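Putative ABC transporter (Thermobispora bispora, PDB 4PE6) probably serves as the solute-binding component of an ABC transporter, possibly for carbohydrate-like solutes, and holds a bound trihydroxybutanoic acid in this crystal. Local coordinates at residues V149-G154 against V181-G186; T192-V197 against V219-A224. One frame throughout, in Å; residues are numbered along the deposited sequence.

Interaction 1: residues V149-G154 against V181-G186; sequences VIVVRG and VATVTG
Val184 O is gripped twice by the neighbouring strand. Arg153 N gives Val184 O a nearly straight hydrogen bond of 2.8 Å (N-H...O 170°) in the carbonyl plane. A weaker C-H...O contact reaches Val184 O from Val152 CA at 3.4 Å. Val151 O is held in the same way from the other strand: Val184 N bonds to it at 2.9 Å, nearly along the C=O axis, while Thr183 CA approaches to 3.3 Å. Bonds from Val181 N to Val149 O, Val151 N to Ala182 O and Gly186 N to Arg153 O extend the parallel pairing, its strand axes 18° apart.

Side chains alternate between the two faces. On one, Val152 and Val184 cross obliquely, their CG2 methyls 3.9 Å apart; Val184 CG2 sits in the crowded position between backbone N and carbonyl carbon (chi1 -59°). The other methyl of Val152, CG1, anti to its own backbone N, lies over the backbone of Gly186, 3.5 Å from Gly186 N, where there is no side chain to keep it off. On the opposite face Thr183 CG2 leans on Val151 CB at 4.1 Å. Arg153 passes Val184 O with CB and CG, then bends at chi3 and leads away to a salt bridge with Glu161 and a cation-pi contact with Tyr165.

Both those partners belong to helix 159-173, the connection of this beta-alpha-beta unit. Helix 190-200 packs against the Ile150, Val152, Ala182 and Val184 face, strand 209-211 pairs along the far side of 147-153, and 178-185 is the outermost strand of the chain's sheet here.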
loop_
_atom_site.group_PDB
_atom_site.type_symbol
_atom_site.label_atom_id
_atom_site.label_comp_id
_atom_site.label_asym_id
_atom_site.label_seq_id
_atom_site.Cartn_x
_atom_site.Cartn_y
_atom_site.Cartn_z
ATOM N N VAL A 149 -9.102 -22.231 -2.633
ATOM C CA VAL A 149 -8.315 -21.009 -2.670
ATOM C C VAL A 149 -7.148 -21.000 -1.701
ATOM O O VAL A 149 -7.175 -21.670 -0.638
ATOM C CB VAL A 149 -9.171 -19.760 -2.401
ATOM C CG1 VAL A 149 -10.257 -19.629 -3.445
ATOM C CG2 VAL A 149 -9.750 -19.799 -0.999
ATOM N N ILE A 150 -6.129 -20.212 -2.060
ATOM C CA ILE A 150 -5.027 -19.928 -1.156
ATOM C C ILE A 150 -5.120 -18.452 -0.761
ATOM O O ILE A 150 -5.349 -17.599 -1.610
ATOM C CB ILE A 150 -3.667 -20.221 -1.810
ATOM C CG1 ILE A 150 -3.504 -21.723 -2.026
ATOM C CG2 ILE A 150 -2.517 -19.649 -0.983
ATOM C CD1 ILE A 150 -2.222 -22.112 -2.730
ATOM N N VAL A 151 -4.970 -18.169 0.527
ATOM C CA VAL A 151 -4.863 -16.797 1.003
ATOM C C VAL A 151 -3.393 -16.498 1.258
ATOM O O VAL A 151 -2.734 -17.203 2.028
ATOM C CB VAL A 151 -5.663 -16.579 2.310
ATOM C CG1 VAL A 151 -5.570 -15.127 2.791
ATOM C CG2 VAL A 151 -7.117 -16.978 2.114
ATOM N N VAL A 152 -2.909 -15.419 0.652
ATOM C CA VAL A 152 -1.564 -14.934 0.867
ATOM C C VAL A 152 -1.659 -13.600 1.567
ATOM O O VAL A 152 -2.112 -12.618 0.991
ATOM C CB VAL A 152 -0.799 -14.736 -0.454
ATOM C CG1 VAL A 152 0.599 -14.242 -0.156
ATOM C CG2 VAL A 152 -0.782 -16.012 -1.303
ATOM N N ARG A 153 -1.259 -13.569 2.828
ATOM C CA ARG A 153 -1.317 -12.359 3.615
ATOM C C ARG A 153 -0.258 -11.338 3.210
ATOM O O ARG A 153 0.808 -11.670 2.642
ATOM C CB ARG A 153 -1.190 -12.689 5.095
ATOM C CG ARG A 153 -2.332 -13.560 5.585
ATOM C CD ARG A 153 -2.263 -13.867 7.078
ATOM N NE ARG A 153 -2.383 -12.665 7.885
ATOM C CZ ARG A 153 -2.578 -12.665 9.211
ATOM N NH1 ARG A 153 -2.644 -13.794 9.878
ATOM N NH2 ARG A 153 -2.679 -11.531 9.874
ATOM N N GLY A 154 -0.562 -10.088 3.528
ATOM C CA GLY A 154 0.306 -8.965 3.183
ATOM C C GLY A 154 1.395 -8.673 4.196
ATOM O O GLY A 154 2.113 -9.588 4.632
ATOM N N VAL A 181 -7.404 -23.820 1.221
ATOM C CA VAL A 181 -6.549 -25.000 1.306
ATOM C C VAL A 181 -5.172 -24.683 1.866
ATOM O O VAL A 181 -4.433 -25.607 2.232
ATOM C CB VAL A 181 -6.424 -25.766 -0.036
ATOM C CG1 VAL A 181 -7.765 -26.402 -0.414
ATOM C CG2 VAL A 181 -5.889 -24.874 -1.150
ATOM N N ALA A 182 -4.825 -23.393 1.924
ATOM C CA ALA A 182 -3.619 -22.936 2.603
ATOM C C ALA A 182 -3.655 -21.430 2.857
ATOM O O ALA A 182 -4.226 -20.661 2.068
ATOM C CB ALA A 182 -2.376 -23.301 1.795
ATOM N N THR A 183 -3.088 -21.026 3.988
ATOM C CA THR A 183 -2.795 -19.634 4.260
ATOM C C THR A 183 -1.288 -19.447 4.466
ATOM O O THR A 183 -0.650 -20.152 5.264
ATOM C CB THR A 183 -3.561 -19.137 5.490
ATOM O OG1 THR A 183 -4.946 -19.501 5.343
ATOM C CG2 THR A 183 -3.440 -17.617 5.646
ATOM N N VAL A 184 -0.738 -18.471 3.765
ATOM C CA VAL A 184 0.661 -18.137 3.877
ATOM C C VAL A 184 0.876 -16.630 3.964
ATOM O O VAL A 184 -0.060 -15.857 3.782
ATOM C CB VAL A 184 1.461 -18.735 2.713
ATOM C CG1 VAL A 184 1.289 -20.240 2.720
ATOM C CG2 VAL A 184 1.047 -18.137 1.368
ATOM N N THR A 185 2.110 -16.229 4.256
ATOM C CA THR A 185 2.501 -14.817 4.288
ATOM C C THR A 185 3.365 -14.463 3.074
ATOM O O THR A 185 4.398 -15.097 2.819
ATOM C CB THR A 185 3.302 -14.481 5.537
ATOM O OG1 THR A 185 2.497 -14.674 6.704
ATOM C CG2 THR A 185 3.810 -13.030 5.488
ATOM N N GLY A 186 2.960 -13.422 2.365
ATOM C CA GLY A 186 3.675 -12.941 1.188
ATOM C C GLY A 186 4.355 -11.589 1.344
ATOM O O GLY A 186 5.200 -11.250 0.525
#

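Interaction 2: residues T192-V197 against V219-A224; sequences TAQKAV and VAQAFA
Val197 reaches from its helix straight at the neighbouring one, its CB directed toward 219-224, and forks there into two methyls with different partners. With chi1 at 168°, Val197 CG1 stands anti to the backbone N and runs on between two residues of the other helix: Phe223 CE1 is 3.8 Å from Val197 CG1, approached obliquely, and Ala222 CB is 3.9 Å from the same methyl. The second branch, Val197 CG2, anti to the carbonyl carbon, turns instead to Val219 CG2 at 4.2 Å, the two valines crossing at about a right angle. Val219 CG2 also meets Ala193 CB, one helical turn before Val197, so this one methyl is shared by two residues on the same side of 192-197.

The two helices are neighbours in the alpha/beta architecture of a periplasmic-binding-protein lobe: strand 209-211 lies between them in the chain, and both pack against the sheet, Val197 and Ala193 on Val152, Val219 and Phe223 on Val210. Their segments run in broadly the same direction, crossing at -38° with axes 7.8 Å apart at closest. The small side chains of Ala193 and Ala222 allow that short spacing, and Ala222 CB comes within 3.6 Å of the backbone Gln194 O. The two backbones come closest at Gln194 and Val219, whose CA atoms are 4.9 Å apart.

Away from the sheet, Gln194 extends its whole chain across the groove. Gln194 CG passes Ala222 N at 3.8 Å, and Gln194 CD lies 3.5 Å from Gln221 CB. The two glutamine side chains cross at about a right angle, and their amide planes are turned 47° against each other.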
loop_
_atom_site.group_PDB
_atom_site.type_symbol
_atom_site.label_atom_id
_atom_site.label_comp_id
_atom_site.label_asym_id
_atom_site.label_seq_id
_atom_site.Cartn_x
_atom_site.Cartn_y
_atom_site.Cartn_z
ATOM N N THR A 192 8.580 -13.337 -2.404
ATOM C CA THR A 192 8.252 -13.954 -1.125
ATOM C C THR A 192 7.003 -14.837 -1.239
ATOM O O THR A 192 6.995 -15.995 -0.798
ATOM C CB THR A 192 8.021 -12.884 -0.055
ATOM O OG1 THR A 192 9.190 -12.070 0.041
ATOM C CG2 THR A 192 7.723 -13.504 1.282
ATOM N N ALA A 193 5.935 -14.271 -1.798
ATOM C CA ALA A 193 4.728 -15.019 -2.099
ATOM C C ALA A 193 5.006 -16.235 -2.983
ATOM O O ALA A 193 4.487 -17.310 -2.733
ATOM C CB ALA A 193 3.733 -14.112 -2.799
ATOM N N GLN A 194 5.819 -16.043 -4.030
ATOM C CA GLN A 194 6.196 -17.148 -4.913
ATOM C C GLN A 194 6.744 -18.318 -4.127
ATOM O O GLN A 194 6.322 -19.462 -4.324
ATOM C CB GLN A 194 7.228 -16.712 -5.952
ATOM C CG GLN A 194 7.624 -17.813 -6.941
ATOM C CD GLN A 194 8.620 -17.322 -7.973
ATOM O OE1 GLN A 194 8.896 -16.125 -8.072
ATOM N NE2 GLN A 194 9.167 -18.248 -8.755
ATOM N N LYS A 195 7.699 -18.022 -3.258
ATOM C CA LYS A 195 8.362 -19.047 -2.454
ATOM C C LYS A 195 7.374 -19.751 -1.517
ATOM O O LYS A 195 7.373 -20.980 -1.428
ATOM C CB LYS A 195 9.495 -18.434 -1.636
ATOM C CG LYS A 195 10.434 -19.459 -1.043
ATOM C CD LYS A 195 11.290 -18.865 0.077
ATOM C CE LYS A 195 12.428 -19.813 0.436
ATOM N NZ LYS A 195 13.694 -19.496 -0.283
ATOM N N ALA A 196 6.532 -18.976 -0.830
ATOM C CA ALA A 196 5.583 -19.554 0.122
ATOM C C ALA A 196 4.517 -20.418 -0.573
ATOM O O ALA A 196 4.194 -21.509 -0.097
ATOM C CB ALA A 196 4.919 -18.464 0.949
ATOM N N VAL A 197 3.970 -19.939 -1.686
ATOM C CA VAL A 197 2.982 -20.726 -2.430
ATOM C C VAL A 197 3.618 -22.001 -3.001
ATOM O O VAL A 197 3.038 -23.075 -2.927
ATOM C CB VAL A 197 2.316 -19.897 -3.556
ATOM C CG1 VAL A 197 1.508 -20.769 -4.513
ATOM C CG2 VAL A 197 1.427 -18.811 -2.953
ATOM N N VAL A 219 2.899 -15.323 -7.544
ATOM C CA VAL A 219 2.047 -16.489 -7.399
ATOM C C VAL A 219 2.001 -17.267 -8.737
ATOM O O VAL A 219 2.215 -18.496 -8.799
ATOM C CB VAL A 219 0.653 -16.040 -6.884
ATOM C CG1 VAL A 219 -0.370 -17.167 -6.959
ATOM C CG2 VAL A 219 0.787 -15.528 -5.454
ATOM N N ALA A 220 1.824 -16.537 -9.828
ATOM C CA ALA A 220 1.797 -17.154 -11.144
ATOM C C ALA A 220 3.096 -17.946 -11.437
ATOM O O ALA A 220 3.030 -19.076 -11.895
ATOM C CB ALA A 220 1.534 -16.097 -12.210
ATOM N N GLN A 221 4.261 -17.374 -11.138
ATOM C CA GLN A 221 5.529 -18.069 -11.306
ATOM C C GLN A 221 5.569 -19.369 -10.510
ATOM O O GLN A 221 6.096 -20.353 -10.998
ATOM C CB GLN A 221 6.714 -17.210 -10.869
ATOM C CG GLN A 221 7.031 -15.977 -11.703
ATOM C CD GLN A 221 8.043 -15.067 -10.996
ATOM O OE1 GLN A 221 7.795 -14.566 -9.882
ATOM N NE2 GLN A 221 9.192 -14.850 -11.630
ATOM N N ALA A 222 5.020 -19.395 -9.291
ATOM C CA ALA A 222 5.010 -20.648 -8.536
ATOM C C ALA A 222 4.242 -21.731 -9.300
ATOM O O ALA A 222 4.710 -22.874 -9.417
ATOM C CB ALA A 222 4.410 -20.454 -7.158
ATOM N N PHE A 223 3.076 -21.367 -9.836
ATOM C CA PHE A 223 2.244 -22.333 -10.565
ATOM C C PHE A 223 2.962 -22.797 -11.851
ATOM O O PHE A 223 2.953 -23.991 -12.187
ATOM C CB PHE A 223 0.841 -21.764 -10.838
ATOM C CG PHE A 223 -0.092 -21.857 -9.649
ATOM C CD1 PHE A 223 -0.034 -20.917 -8.616
ATOM C CD2 PHE A 223 -1.015 -22.884 -9.553
ATOM C CE1 PHE A 223 -0.865 -21.024 -7.523
ATOM C CE2 PHE A 223 -1.842 -23.009 -8.454
ATOM C CZ PHE A 223 -1.765 -22.078 -7.438
ATOM N N ALA A 224 3.612 -21.867 -12.543
ATOM C CA ALA A 224 4.410 -22.222 -13.722
ATOM C C ALA A 224 5.536 -23.196 -13.376
ATOM O O ALA A 224 5.767 -24.162 -14.121
ATOM C CB ALA A 224 4.977 -20.977 -14.391
#

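Overall arrangement
The centres of the two contacts are 11 Å apart in the same lobe, and they follow in series along the chain: strand 178-185 of interaction 1 leads directly into helix 190-200 of interaction 2. They touch as well. Val152 CG2 of the strand pair packs on Val197 CG2 of the helix pair at 3.9 Å, and Val184 on Ala196, so interaction 2 lies as a helical layer on one face of the sheet that interaction 1 builds at its edge. The strands of interaction 1 end near the bound trihydroxybutanoic acid, where Val155 and Cys188, just beyond Gly154 and Gly186, line the pocket; the helix pair stands farther back.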